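Local coordinates for protein ylmH (Streptococcus pneumoniae, PDB 2FPH) that is a cell division protein of the YlmH family that probably binds nucleic acid, RNA being the likely partner of its RRM-like domain, at residues K45-A48 against K49-L53; W20-K23 against V24-Y28; Q4-S7 against I8-P12. All coordinates share one frame; numbering follows the deposited sequence.

Contact 1: residues K45-A48 against K49-L53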
ATOM      1  N   LYS A  45     -11.172   5.341  -8.217  1.00 15.26           N
ATOM      2  CA  LYS A  45     -11.049   5.914  -9.559  1.00 15.93           C
ATOM      3  C   LYS A  45     -12.400   6.412 -10.140  1.00 16.23           C
ATOM      4  O   LYS A  45     -12.458   7.498 -10.687  1.00 17.11           O
ATOM      5  CB  LYS A  45     -10.425   4.885 -10.508  1.00 17.82           C
ATOM      6  CG  LYS A  45      -8.920   4.759 -10.313  1.00 20.28           C
ATOM      7  CD  LYS A  45      -8.371   3.534 -10.969  1.00 24.12           C
ATOM      8  CE  LYS A  45      -6.829   3.484 -11.010  1.00 28.21           C
ATOM      9  NZ  LYS A  45      -6.182   4.797 -10.807  1.00 32.19           N
ATOM     10  N   ILE A  46     -13.450   5.649  -9.924  1.00 16.60           N
ATOM     11  CA  ILE A  46     -14.809   6.055 -10.325  1.00 17.88           C
ATOM     12  C   ILE A  46     -15.301   7.337  -9.575  1.00 17.49           C
ATOM     13  O   ILE A  46     -15.700   8.358 -10.205  1.00 17.37           O
ATOM     14  CB  ILE A  46     -15.812   4.951 -10.165  1.00 19.11           C
ATOM     15  CG1 ILE A  46     -15.499   3.766 -11.106  1.00 21.76           C
ATOM     16  CG2 ILE A  46     -17.184   5.451 -10.497  1.00 20.10           C
ATOM     17  CD1 ILE A  46     -16.205   2.485 -10.617  1.00 25.91           C
ATOM     18  N   LEU A  47     -15.144   7.307  -8.252  1.00 17.10           N
ATOM     19  CA  LEU A  47     -15.524   8.481  -7.423  1.00 17.36           C
ATOM     20  C   LEU A  47     -14.725   9.711  -7.859  1.00 17.48           C
ATOM     21  O   LEU A  47     -15.276  10.779  -8.017  1.00 14.91           O
ATOM     22  CB  LEU A  47     -15.311   8.169  -5.943  1.00 18.91           C
ATOM     23  CG  LEU A  47     -16.406   8.072  -4.881  1.00 25.20           C
ATOM     24  CD1 LEU A  47     -17.774   7.611  -5.403  1.00 23.38           C
ATOM     25  CD2 LEU A  47     -15.944   7.320  -3.675  1.00 24.31           C
ATOM     26  N   ALA A  48     -13.410   9.587  -8.003  1.00 16.04           N
ATOM     27  CA  ALA A  48     -12.555  10.690  -8.411  1.00 18.10           C
ATOM     28  C   ALA A  48     -13.013  11.313  -9.737  1.00 19.73           C
ATOM     29  O   ALA A  48     -13.206  12.519  -9.825  1.00 21.75           O
ATOM     30  CB  ALA A  48     -11.133  10.248  -8.496  1.00 18.51           C
ATOM     31  N   LYS A  49     -13.270  10.483 -10.744  1.00 19.65           N
ATOM     32  CA  LYS A  49     -13.781  10.941 -12.042  1.00 22.13           C
ATOM     33  C   LYS A  49     -15.096  11.723 -11.881  1.00 21.29           C
ATOM     34  O   LYS A  49     -15.287  12.807 -12.461  1.00 20.29           O
ATOM     35  CB  LYS A  49     -13.959   9.723 -12.959  1.00 23.14           C
ATOM     36  CG  LYS A  49     -12.722   9.457 -13.880  1.00 28.34           C
ATOM     37  CD  LYS A  49     -12.897   8.177 -14.716  1.00 32.60           C
ATOM     38  CE  LYS A  49     -11.692   7.241 -14.631  1.00 36.49           C
ATOM     39  NZ  LYS A  49     -11.748   6.064 -15.621  1.00 38.96           N
ATOM     40  N   THR A  50     -15.977  11.183 -11.059  1.00 21.14           N
ATOM     41  CA  THR A  50     -17.292  11.746 -10.810  1.00 21.28           C
ATOM     42  C   THR A  50     -17.163  13.191 -10.284  1.00 21.46           C
ATOM     43  O   THR A  50     -17.944  14.070 -10.663  1.00 20.52           O
ATOM     44  CB  THR A  50     -18.030  10.865  -9.844  1.00 22.27           C
ATOM     45  OG1 THR A  50     -18.304   9.583 -10.461  1.00 19.14           O
ATOM     46  CG2 THR A  50     -19.380  11.426  -9.562  1.00 23.22           C
ATOM     47  N   TYR A  51     -16.165  13.412  -9.433  1.00 22.02           N
ATOM     48  CA  TYR A  51     -15.988  14.699  -8.737  1.00 23.11           C
ATOM     49  C   TYR A  51     -15.069  15.851  -9.295  1.00 25.22           C
ATOM     50  O   TYR A  51     -14.667  16.704  -8.563  1.00 25.54           O
ATOM     51  CB  TYR A  51     -15.786  14.421  -7.209  1.00 23.68           C
ATOM     52  CG  TYR A  51     -17.076  13.858  -6.641  1.00 24.63           C
ATOM     53  CD1 TYR A  51     -18.160  14.695  -6.451  1.00 27.70           C
ATOM     54  CD2 TYR A  51     -17.290  12.472  -6.477  1.00 23.79           C
ATOM     55  CE1 TYR A  51     -19.382  14.210  -6.036  1.00 27.31           C
ATOM     56  CE2 TYR A  51     -18.554  11.962  -6.012  1.00 28.17           C
ATOM     57  CZ  TYR A  51     -19.587  12.876  -5.804  1.00 28.22           C
ATOM     58  OH  TYR A  51     -20.845  12.514  -5.394  1.00 30.00           O
ATOM     59  N   GLY A  52     -14.666  15.950 -10.558  1.00 26.68           N
ATOM     60  CA  GLY A  52     -13.676  15.190 -11.227  1.00 25.84           C
ATOM     61  C   GLY A  52     -12.329  15.747 -10.704  1.00 24.10           C
ATOM     62  O   GLY A  52     -11.809  16.866 -11.040  1.00 23.96           O
ATOM     63  N   LEU A  53     -11.778  14.942  -9.816  1.00 20.98           N
ATOM     64  CA  LEU A  53     -10.460  15.124  -9.237  1.00 20.79           C
ATOM     65  C   LEU A  53      -9.549  14.184  -9.992  1.00 19.87           C
ATOM     66  O   LEU A  53      -9.954  13.051 -10.291  1.00 22.19           O
ATOM     67  CB  LEU A  53     -10.465  14.701  -7.747  1.00 21.51           C
ATOM     68  CG  LEU A  53     -10.890  15.666  -6.633  1.00 24.88           C
ATOM     69  CD1 LEU A  53     -10.660  14.920  -5.283  1.00 22.25           C
ATOM     70  CD2 LEU A  53     -10.063  16.887  -6.657  1.00 30.39           C
TER
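The carbonyl oxygen of Ile46 is gripped twice by Thr50, through the backbone N at 3.0 Å and the side-chain OG1 at 2.9 Å, as the last turn of helix 38-50 gives way to the loop leading into strand 54-57. The hydroxyl can fold back along the helix because chi1 (-66°) puts OG1 beside the Thr50 backbone N and anti to the carbonyl carbon. From there it reaches Ile46 O from well above the carbonyl plane, while the backbone donor keeps the more axial approach. Threonine suits an exposed last turn, since its hydroxyl can be satisfied within the helix itself.

Lys49 N continues the regular ladder with a bond to Lys45 O. The aliphatic part of the Lys49 chain runs alongside that carbonyl before NZ bonds to Tyr3 OH. Tyr51, the first residue to leave helical angles, still donates to Leu47 O, with a weak bond to Ala48 O, and turns a ring edge to Leu47 O, 3.0 Å from CD2. Leu53 N donates to Ala48 O at 2.8 Å, an i+5 to i bond that makes a pi-turn. Gly52 brings its CA within 3.1 Å of Ala48 O in a C-H...O contact; any CB here would run into Lys49 O. Leu47 is buried against Leu14 and Met18 of helix 11-27, and Ala48 against Cys55, where a small side chain fits close to the strand. Partly exposed Leu53 meets Val24. On the exposed side, Thr50 CG2 lies 3.7 Å above one face of the Tyr51 ring, nearer its margin than its centre.

Contact 2: residues W20-K23 against V24-Y28; sequences WIKK and VEDSY
Main-chain hydrogen bonds between Trp20-Lys23 and Val24-Tyr28 carry helix 11-27 to its C-terminal end. Val24 N donates to Trp20 O, Glu25 N to Ile21 O at 3.0 Å, and Asp26 N to Lys22 O at 2.8 Å. The next step is weak: Ser27 N meets Lys23 O at an N-H...O angle of only 130°. Tyr28 then takes a positive phi and ends the helix.

A side-chain bond reinforces that failing step. With chi1 at 60°, Ser27 OG sits between its own backbone N and carbonyl carbon, and there donates to Lys23 O at 2.6 Å. Serine fits because a short side chain with one rotatable bond can fold its hydroxyl back on the helix, to the carbonyl four residues earlier.

Apolar contacts mark the inner face. Trp20 stacks on Phe31, while Ile21 and Val24 are buried, Ile21 against Leu47 of helix 38-50 and Val24 against Leu71 of strand 69-72.

Charged chains occupy the exposed side. At the margin of the buried face, Glu25 OE2 rests 3.7 Å from the Ile21 methyl CG2. Lys22 runs outward with CG anti to its backbone N (chi1 165°), and the methylene CE, not the amine, comes to Asp26, 3.2 Å from OD1. Lys22 NZ lies 4.6 Å from Asp26 OD1, too far for a salt bridge.

Hydroxyl and backbone bonds therefore close the helix. The Lys22 amine points past the Asp26 carboxylate with CE between them, so any attraction is probably weak and solvent-screened.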
ATOM      1  N   TRP A  20     -12.074  11.235   1.698  1.00 14.71           N
ATOM      2  CA  TRP A  20     -10.792  11.583   1.080  1.00 13.57           C
ATOM      3  C   TRP A  20     -10.971  12.651   0.006  1.00 13.58           C
ATOM      4  O   TRP A  20     -10.167  13.577  -0.088  1.00 14.00           O
ATOM      5  CB  TRP A  20     -10.117  10.357   0.497  1.00 13.91           C
ATOM      6  CG  TRP A  20      -9.735   9.340   1.563  1.00 12.19           C
ATOM      7  CD1 TRP A  20      -9.580   9.543   2.910  1.00 14.19           C
ATOM      8  CD2 TRP A  20      -9.558   7.949   1.354  1.00 14.95           C
ATOM      9  NE1 TRP A  20      -9.263   8.363   3.557  1.00 17.77           N
ATOM     10  CE2 TRP A  20      -9.240   7.361   2.615  1.00 16.42           C
ATOM     11  CE3 TRP A  20      -9.612   7.128   0.224  1.00 15.86           C
ATOM     12  CZ2 TRP A  20      -8.991   5.995   2.754  1.00 17.75           C
ATOM     13  CZ3 TRP A  20      -9.322   5.732   0.385  1.00 17.91           C
ATOM     14  CH2 TRP A  20      -9.056   5.215   1.614  1.00 18.13           C
ATOM     15  N   ILE A  21     -11.983  12.490  -0.813  1.00 13.79           N
ATOM     16  CA  ILE A  21     -12.297  13.513  -1.826  1.00 16.29           C
ATOM     17  C   ILE A  21     -12.564  14.867  -1.192  1.00 16.87           C
ATOM     18  O   ILE A  21     -11.972  15.839  -1.620  1.00 18.76           O
ATOM     19  CB  ILE A  21     -13.461  13.037  -2.672  1.00 16.57           C
ATOM     20  CG1 ILE A  21     -12.957  11.935  -3.619  1.00 18.33           C
ATOM     21  CG2 ILE A  21     -14.115  14.138  -3.456  1.00 18.81           C
ATOM     22  CD1 ILE A  21     -14.006  11.274  -4.278  1.00 18.45           C
ATOM     23  N   LYS A  22     -13.351  14.898  -0.101  1.00 16.95           N
ATOM     24  CA  LYS A  22     -13.595  16.148   0.641  1.00 18.25           C
ATOM     25  C   LYS A  22     -12.313  16.773   1.191  1.00 18.40           C
ATOM     26  O   LYS A  22     -12.199  17.966   1.174  1.00 18.20           O
ATOM     27  CB  LYS A  22     -14.598  15.930   1.770  1.00 18.58           C
ATOM     28  CG  LYS A  22     -14.692  17.052   2.892  1.00 25.96           C
ATOM     29  CD  LYS A  22     -15.888  17.963   2.750  1.00 29.95           C
ATOM     30  CE  LYS A  22     -15.936  19.063   3.884  1.00 32.26           C
ATOM     31  NZ  LYS A  22     -17.306  19.210   4.560  1.00 36.98           N
ATOM     32  N   LYS A  23     -11.359  15.976   1.670  1.00 16.97           N
ATOM     33  CA  LYS A  23     -10.076  16.488   2.121  1.00 17.72           C
ATOM     34  C   LYS A  23      -9.375  17.273   1.012  1.00 16.72           C
ATOM     35  O   LYS A  23      -8.740  18.318   1.265  1.00 16.71           O
ATOM     36  CB  LYS A  23      -9.140  15.337   2.530  1.00 17.60           C
ATOM     37  CG  LYS A  23      -9.406  14.609   3.825  1.00 24.63           C
ATOM     38  CD  LYS A  23     -10.434  15.180   4.760  1.00 29.90           C
ATOM     39  CE  LYS A  23      -9.798  15.460   6.164  1.00 31.97           C
ATOM     40  NZ  LYS A  23     -10.804  15.597   7.289  1.00 35.06           N
ATOM     41  N   VAL A  24      -9.398  16.712  -0.202  1.00 16.27           N
ATOM     42  CA  VAL A  24      -8.778  17.379  -1.325  1.00 16.01           C
ATOM     43  C   VAL A  24      -9.530  18.642  -1.686  1.00 15.88           C
ATOM     44  O   VAL A  24      -8.914  19.659  -2.018  1.00 15.52           O
ATOM     45  CB  VAL A  24      -8.641  16.490  -2.539  1.00 16.99           C
ATOM     46  CG1 VAL A  24      -8.041  17.291  -3.681  1.00 18.45           C
ATOM     47  CG2 VAL A  24      -7.731  15.298  -2.174  1.00 18.40           C
ATOM     48  N   GLU A  25     -10.846  18.580  -1.632  1.00 15.64           N
ATOM     49  CA  GLU A  25     -11.657  19.785  -1.896  1.00 16.81           C
ATOM     50  C   GLU A  25     -11.303  20.850  -0.855  1.00 17.39           C
ATOM     51  O   GLU A  25     -11.151  22.040  -1.181  1.00 18.34           O
ATOM     52  CB  GLU A  25     -13.126  19.423  -1.848  1.00 18.51           C
ATOM     53  CG  GLU A  25     -13.571  18.475  -2.982  1.00 23.77           C
ATOM     54  CD  GLU A  25     -15.024  17.978  -2.917  1.00 26.41           C
ATOM     55  OE1 GLU A  25     -15.718  18.010  -1.867  1.00 29.98           O
ATOM     56  OE2 GLU A  25     -15.513  17.506  -3.971  1.00 30.70           O
ATOM     57  N   ASP A  26     -11.120  20.430   0.396  1.00 16.52           N
ATOM     58  CA  ASP A  26     -10.946  21.418   1.484  1.00 15.78           C
ATOM     59  C   ASP A  26      -9.586  22.068   1.416  1.00 14.85           C
ATOM     60  O   ASP A  26      -9.447  23.256   1.687  1.00 16.25           O
ATOM     61  CB  ASP A  26     -11.041  20.730   2.827  1.00 15.88           C
ATOM     62  CG  ASP A  26     -12.455  20.328   3.229  1.00 19.54           C
ATOM     63  OD1 ASP A  26     -13.459  20.760   2.647  1.00 22.78           O
ATOM     64  OD2 ASP A  26     -12.648  19.591   4.229  1.00 21.46           O
ATOM     65  N   SER A  27      -8.587  21.311   0.961  1.00 15.26           N
ATOM     66  CA  SER A  27      -7.206  21.691   1.121  1.00 17.30           C
ATOM     67  C   SER A  27      -6.597  22.202  -0.169  1.00 17.37           C
ATOM     68  O   SER A  27      -5.538  22.824  -0.107  1.00 19.17           O
ATOM     69  CB  SER A  27      -6.384  20.513   1.622  1.00 17.88           C
ATOM     70  OG  SER A  27      -6.444  19.435   0.713  1.00 19.31           O
ATOM     71  N   TYR A  28      -7.263  21.899  -1.279  1.00 16.58           N
ATOM     72  CA  TYR A  28      -6.734  22.042  -2.677  1.00 17.16           C
ATOM     73  C   TYR A  28      -5.265  21.564  -2.642  1.00 18.15           C
ATOM     74  O   TYR A  28      -4.251  22.235  -3.111  1.00 20.26           O
ATOM     75  CB  TYR A  28      -7.014  23.476  -3.209  1.00 17.90           C
ATOM     76  CG  TYR A  28      -6.652  23.772  -4.610  1.00 14.28           C
ATOM     77  CD1 TYR A  28      -7.456  23.498  -5.655  1.00 20.11           C
ATOM     78  CD2 TYR A  28      -5.501  24.523  -4.862  1.00 20.91           C
ATOM     79  CE1 TYR A  28      -7.072  23.845  -6.968  1.00 20.25           C
ATOM     80  CE2 TYR A  28      -5.137  24.863  -6.102  1.00 21.94           C
ATOM     81  CZ  TYR A  28      -5.913  24.533  -7.164  1.00 21.79           C
ATOM     82  OH  TYR A  28      -5.478  24.910  -8.398  1.00 24.67           O
TER

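Contact 3: residues Q4-S7 against I8-P12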
ATOM      1  N   GLN A   4     -19.577   0.894 -13.835  1.00 20.89           N
ATOM      2  CA  GLN A   4     -20.309  -0.196 -13.282  1.00 20.87           C
ATOM      3  C   GLN A   4     -20.985   0.244 -11.992  1.00 19.71           C
ATOM      4  O   GLN A   4     -20.416   0.973 -11.173  1.00 20.06           O
ATOM      5  CB  GLN A   4     -19.372  -1.384 -12.988  1.00 21.47           C
ATOM      6  CG  GLN A   4     -20.108  -2.682 -12.697  1.00 24.68           C
ATOM      7  CD  GLN A   4     -19.264  -3.964 -12.897  1.00 28.60           C
ATOM      8  OE1 GLN A   4     -18.176  -3.952 -13.475  1.00 36.61           O
ATOM      9  NE2 GLN A   4     -19.787  -5.061 -12.401  1.00 37.23           N
ATOM     10  N   HIS A   5     -22.225  -0.196 -11.845  1.00 17.00           N
ATOM     11  CA  HIS A   5     -23.010   0.006 -10.621  1.00 16.83           C
ATOM     12  C   HIS A   5     -22.251  -0.427  -9.376  1.00 16.48           C
ATOM     13  O   HIS A   5     -21.586  -1.524  -9.323  1.00 17.62           O
ATOM     14  CB  HIS A   5     -24.272  -0.805 -10.689  1.00 17.24           C
ATOM     15  CG  HIS A   5     -25.224  -0.358 -11.755  1.00 17.51           C
ATOM     16  ND1 HIS A   5     -26.095  -1.231 -12.359  1.00 21.42           N
ATOM     17  CD2 HIS A   5     -25.509   0.863 -12.261  1.00 18.01           C
ATOM     18  CE1 HIS A   5     -26.816  -0.576 -13.255  1.00 19.73           C
ATOM     19  NE2 HIS A   5     -26.486   0.695 -13.213  1.00 17.16           N
ATOM     20  N   PHE A   6     -22.346   0.406  -8.343  1.00 14.57           N
ATOM     21  CA  PHE A   6     -21.891   0.008  -7.028  1.00 14.19           C
ATOM     22  C   PHE A   6     -22.863  -0.987  -6.417  1.00 15.28           C
ATOM     23  O   PHE A   6     -24.014  -1.159  -6.889  1.00 15.17           O
ATOM     24  CB  PHE A   6     -21.772   1.215  -6.125  1.00 15.06           C
ATOM     25  CG  PHE A   6     -20.864   2.298  -6.652  1.00 14.40           C
ATOM     26  CD1 PHE A   6     -19.558   2.002  -7.019  1.00 16.24           C
ATOM     27  CD2 PHE A   6     -21.292   3.579  -6.710  1.00 12.07           C
ATOM     28  CE1 PHE A   6     -18.740   2.996  -7.472  1.00 16.79           C
ATOM     29  CE2 PHE A   6     -20.477   4.585  -7.182  1.00 12.64           C
ATOM     30  CZ  PHE A   6     -19.169   4.271  -7.549  1.00 17.75           C
ATOM     31  N   SER A   7     -22.395  -1.598  -5.352  1.00 16.22           N
ATOM     32  CA  SER A   7     -23.090  -2.624  -4.599  1.00 17.76           C
ATOM     33  C   SER A   7     -23.189  -2.184  -3.138  1.00 17.47           C
ATOM     34  O   SER A   7     -22.543  -1.245  -2.701  1.00 17.63           O
ATOM     35  CB  SER A   7     -22.322  -3.909  -4.732  1.00 18.68           C
ATOM     36  OG  SER A   7     -21.224  -3.905  -3.866  1.00 21.60           O
ATOM     37  N   ILE A   8     -24.090  -2.821  -2.400  1.00 18.27           N
ATOM     38  CA  ILE A   8     -24.220  -2.541  -0.967  1.00 19.83           C
ATOM     39  C   ILE A   8     -22.885  -2.796  -0.236  1.00 19.33           C
ATOM     40  O   ILE A   8     -22.516  -2.010   0.671  1.00 18.60           O
ATOM     41  CB  ILE A   8     -25.371  -3.407  -0.355  1.00 21.92           C
ATOM     42  CG1 ILE A   8     -26.717  -2.961  -0.930  1.00 26.02           C
ATOM     43  CG2 ILE A   8     -25.396  -3.312   1.156  1.00 22.83           C
ATOM     44  CD1 ILE A   8     -27.755  -4.115  -0.949  1.00 28.57           C
ATOM     45  N   GLU A   9     -22.153  -3.811  -0.694  1.00 18.78           N
ATOM     46  CA  GLU A   9     -20.890  -4.229  -0.095  1.00 19.50           C
ATOM     47  C   GLU A   9     -19.892  -3.049  -0.209  1.00 18.57           C
ATOM     48  O   GLU A   9     -19.004  -2.891   0.610  1.00 18.59           O
ATOM     49  CB  GLU A   9     -20.276  -5.453  -0.766  1.00 20.52           C
ATOM     50  CG  GLU A   9     -20.801  -6.823  -0.353  1.00 25.72           C
ATOM     51  CD  GLU A   9     -20.092  -8.009  -1.038  1.00 34.55           C
ATOM     52  OE1 GLU A   9     -18.989  -7.911  -1.685  1.00 40.01           O
ATOM     53  OE2 GLU A   9     -20.645  -9.119  -0.925  1.00 40.87           O
ATOM     54  N   ASP A  10     -20.049  -2.248  -1.248  1.00 18.85           N
ATOM     55  CA  ASP A  10     -19.074  -1.152  -1.505  1.00 16.60           C
ATOM     56  C   ASP A  10     -19.246   0.036  -0.574  1.00 17.47           C
ATOM     57  O   ASP A  10     -18.364   0.894  -0.509  1.00 15.60           O
ATOM     58  CB  ASP A  10     -19.207  -0.624  -2.931  1.00 17.77           C
ATOM     59  CG  ASP A  10     -18.925  -1.647  -4.009  1.00 18.51           C
ATOM     60  OD1 ASP A  10     -18.080  -2.556  -3.845  1.00 19.19           O
ATOM     61  OD2 ASP A  10     -19.488  -1.521  -5.134  1.00 19.82           O
ATOM     62  N   ARG A  11     -20.375   0.157   0.127  1.00 16.61           N
ATOM     63  CA  ARG A  11     -20.723   1.409   0.801  1.00 17.35           C
ATOM     64  C   ARG A  11     -19.746   1.848   1.848  1.00 15.88           C
ATOM     65  O   ARG A  11     -19.360   3.012   1.828  1.00 18.06           O
ATOM     66  CB  ARG A  11     -22.180   1.484   1.303  1.00 19.78           C
ATOM     67  CG  ARG A  11     -23.181   1.115   0.225  1.00 23.57           C
ATOM     68  CD  ARG A  11     -24.506   0.700   0.833  1.00 30.50           C
ATOM     69  NE  ARG A  11     -25.155   1.878   1.401  1.00 33.41           N
ATOM     70  CZ  ARG A  11     -26.256   1.862   2.135  1.00 38.43           C
ATOM     71  NH1 ARG A  11     -26.796   0.712   2.553  1.00 35.69           N
ATOM     72  NH2 ARG A  11     -26.774   3.024   2.524  1.00 41.19           N
ATOM     73  N   PRO A  12     -19.274   0.978   2.720  1.00 16.58           N
ATOM     74  CA  PRO A  12     -18.260   1.405   3.714  1.00 16.24           C
ATOM     75  C   PRO A  12     -17.006   2.036   3.098  1.00 15.27           C
ATOM     76  O   PRO A  12     -16.560   3.101   3.564  1.00 16.47           O
ATOM     77  CB  PRO A  12     -17.981   0.145   4.478  1.00 16.46           C
ATOM     78  CG  PRO A  12     -19.173  -0.625   4.317  1.00 17.53           C
ATOM     79  CD  PRO A  12     -19.690  -0.432   2.937  1.00 15.25           C
TER
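Asp10 turns its side chain back toward Ser7, the carboxylate coming to the Ser7 amide where the N-terminal loop enters helix 11-27. Its CG is anti to the carbonyl carbon and beside the backbone N (chi1 -62°), which directs the carboxylate to the backbone of Ser7. Ser7 N donates to Asp10 OD2 at 2.9 Å, meeting it from above the carboxylate plane, 46° out of it. In return, Ser7 O accepts Asp10 N at 3.1 Å, and Ser7 OG takes a second, weak bond from the same Asp10 N-H at 3.3 Å. Serine is suited to this place because its short hydroxyl can reach that amide without crowding the turn.

Phe6 stands across the same carboxylate, ring and carboxylate planes 89° apart. Asp10 OD2 lies against the Phe6 backbone and first side-chain carbon, 3.4 Å from CA and 3.7 Å from CB. The ring edge, at CD1, is more distant, while the ring itself packs on Leu43 and Ile46 of helix 38-50. The other carboxylate oxygen, OD1, bonds to His39 NE2, so a buried acid has partners on both oxygens, and the head of one helix is tied to the next. The reciprocal exchange, backbone N of Ser7 to the Asp10 carboxylate and Asp10 N weakly to the Ser7 hydroxyl, is the pattern of a capping box in its Ser-x-x-Asp form.

Overall arrangement
Along the chain the order is contact 3, contact 2, contact 1. Contact 3 leads into helix 11-27 and contact 2 closes it; contact 1 closes helix 38-50. The centres of contacts 2 and 3 are about 22 Å apart and the two do not touch. The centre of contact 1 lies about 12 Å from that of contact 2 and about 15 Å from that of contact 3, and its side chains touch both. The ends of the two helices thus pack together through Ile21, Val24, Leu47 and Leu53, and the N-terminal loop lies against helix 38-50 through Phe6, all on one side of the chain's centre, with helix ends held by local polar bonds.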